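Local coordinates for acyl-CoA dehydrogenase (PDB 4RM7), which belongs to the acyl-CoA dehydrogenase family, whose members have helical N- and C-terminal domains and a beta domain between them in sequence, and is a tetramer here, at residues 69-74 with 301-306. Sequence-based numbering, arbitrary orientation.
Sequences DLFAQV and LVYGAA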
loop_
_atom_site.group_PDB
_atom_site.type_symbol
_atom_site.label_atom_id
_atom_site.label_comp_id
_atom_site.label_asym_id
_atom_site.label_seq_id
_atom_site.Cartn_x
_atom_site.Cartn_y
_atom_site.Cartn_z
ATOM N N ASP A 69 34.130 13.686 -3.625
ATOM C CA ASP A 69 33.912 12.445 -2.899
ATOM C C ASP A 69 32.433 12.368 -2.506
ATOM O O ASP A 69 32.022 12.918 -1.470
ATOM C CB ASP A 69 34.810 12.368 -1.665
ATOM C CG ASP A 69 36.301 12.308 -2.011
ATOM O OD1 ASP A 69 36.664 11.757 -3.082
ATOM O OD2 ASP A 69 37.121 12.807 -1.200
ATOM N N LEU A 70 31.644 11.688 -3.338
ATOM C CA LEU A 70 30.181 11.720 -3.232
ATOM C C LEU A 70 29.617 11.112 -1.930
ATOM O O LEU A 70 28.707 11.680 -1.330
ATOM C CB LEU A 70 29.554 11.013 -4.437
ATOM C CG LEU A 70 28.050 11.226 -4.599
ATOM C CD1 LEU A 70 27.704 12.686 -4.684
ATOM C CD2 LEU A 70 27.570 10.559 -5.834
ATOM N N PHE A 71 30.146 9.970 -1.500
ATOM C CA PHE A 71 29.711 9.378 -0.243
ATOM C C PHE A 71 29.929 10.366 0.897
ATOM O O PHE A 71 29.056 10.532 1.747
ATOM C CB PHE A 71 30.450 8.073 0.043
ATOM C CG PHE A 71 29.985 7.375 1.289
ATOM C CD1 PHE A 71 28.633 7.123 1.497
ATOM C CD2 PHE A 71 30.889 6.963 2.258
ATOM C CE1 PHE A 71 28.186 6.468 2.662
ATOM C CE2 PHE A 71 30.453 6.311 3.436
ATOM C CZ PHE A 71 29.102 6.060 3.629
ATOM N N ALA A 72 31.079 11.040 0.899
ATOM C CA ALA A 72 31.356 12.051 1.922
ATOM C C ALA A 72 30.331 13.181 1.888
ATOM O O ALA A 72 29.809 13.593 2.929
ATOM C CB ALA A 72 32.760 12.613 1.756
ATOM N N GLN A 73 30.059 13.679 0.686
ATOM C CA GLN A 73 29.055 14.709 0.494
ATOM C C GLN A 73 27.688 14.276 1.029
ATOM O O GLN A 73 26.971 15.063 1.646
ATOM C CB GLN A 73 28.953 15.062 -0.984
ATOM C CG GLN A 73 30.072 15.950 -1.483
ATOM C CD GLN A 73 30.000 16.152 -2.991
ATOM O OE1 GLN A 73 29.573 15.249 -3.730
ATOM N NE2 GLN A 73 30.403 17.337 -3.457
ATOM N N VAL A 74 27.348 13.016 0.789
ATOM C CA VAL A 74 26.111 12.432 1.259
ATOM C C VAL A 74 26.030 12.388 2.784
ATOM O O VAL A 74 24.994 12.717 3.378
ATOM C CB VAL A 74 25.952 11.026 0.679
ATOM C CG1 VAL A 74 24.998 10.179 1.510
ATOM C CG2 VAL A 74 25.486 11.133 -0.745
ATOM N N LEU A 301 20.106 2.517 -0.226
ATOM C CA LEU A 301 20.047 2.904 -1.625
ATOM C C LEU A 301 20.900 4.140 -1.852
ATOM O O LEU A 301 21.665 4.200 -2.812
ATOM C CB LEU A 301 18.617 3.166 -2.078
ATOM C CG LEU A 301 17.709 1.938 -2.172
ATOM C CD1 LEU A 301 16.271 2.363 -2.483
ATOM C CD2 LEU A 301 18.191 0.961 -3.228
ATOM N N VAL A 302 20.805 5.107 -0.947
ATOM C CA VAL A 302 21.563 6.344 -1.098
ATOM C C VAL A 302 23.070 6.076 -0.964
ATOM O O VAL A 302 23.849 6.400 -1.868
ATOM C CB VAL A 302 21.096 7.388 -0.090
ATOM C CG1 VAL A 302 21.944 8.641 -0.186
ATOM C CG2 VAL A 302 19.650 7.734 -0.368
ATOM N N TYR A 303 23.471 5.423 0.123
ATOM C CA TYR A 303 24.879 5.082 0.323
ATOM C C TYR A 303 25.439 4.205 -0.782
ATOM O O TYR A 303 26.615 4.330 -1.153
ATOM C CB TYR A 303 25.098 4.363 1.651
ATOM C CG TYR A 303 24.948 5.234 2.878
ATOM C CD1 TYR A 303 25.302 4.744 4.141
ATOM C CD2 TYR A 303 24.457 6.538 2.792
ATOM C CE1 TYR A 303 25.173 5.525 5.282
ATOM C CE2 TYR A 303 24.307 7.324 3.949
ATOM C CZ TYR A 303 24.663 6.796 5.185
ATOM O OH TYR A 303 24.558 7.544 6.317
ATOM N N GLY A 304 24.619 3.293 -1.293
ATOM C CA GLY A 304 25.097 2.378 -2.328
ATOM C C GLY A 304 25.373 3.150 -3.617
ATOM O O GLY A 304 26.435 3.009 -4.221
ATOM N N ALA A 305 24.422 3.992 -4.028
ATOM C CA ALA A 305 24.590 4.771 -5.252
ATOM C C ALA A 305 25.810 5.668 -5.116
ATOM O O ALA A 305 26.591 5.802 -6.051
ATOM C CB ALA A 305 23.335 5.608 -5.565
ATOM N N ALA A 306 25.986 6.260 -3.938
ATOM C CA ALA A 306 27.109 7.158 -3.723
ATOM C C ALA A 306 28.446 6.421 -3.755
ATOM O O ALA A 306 29.420 6.908 -4.335
ATOM C CB ALA A 306 26.953 7.895 -2.418
#
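F71 reaches across from helix 70-84 to Y303 on helix 282-311. Its CB lies 4.3 Å from the CB of A306. CG stands anti to the backbone N, chi1 -177°, and the far end of the ring then comes near the tyrosine. The edge carbon F71 CE1 comes over one face of the Y303 ring, 3.5 Å from Y303 CG, while F71 CZ, the tip, lies farther out, with Y303 CD1 its nearest partner. The planes stand at 81° with centroids 5.0 Å apart, a T-shaped stack offset toward the rim of the tyrosine, which places the slightly positive hydrogens of phenylalanine against the pi electrons of its partner. R307 adds a cation-pi contact to F71.

A306 suits the point where the backbones come nearest: its CB, all the side chain it has, sits 3.8 Å from the CA of F71. L70 and V74 close round the same methyl, the leucine through CG and the valine through CG2, 3.9 Å from it. The branching of V74 serves two contacts, since CG1, anti to the backbone N, turns instead to V302 CG1 and Y303 CE2, 3.8 Å from each.

The interface between the segments is apolar and buried, while one turn beyond A306, D310 accepts the amide hydrogens of L70 and F71 at the start of helix 70-84. The short axes approach to 9.0 Å at 151°, a nearly antiparallel packing that joins the N-terminal helical domain to the C-terminal helical bundle, as in the acyl-CoA dehydrogenase fold.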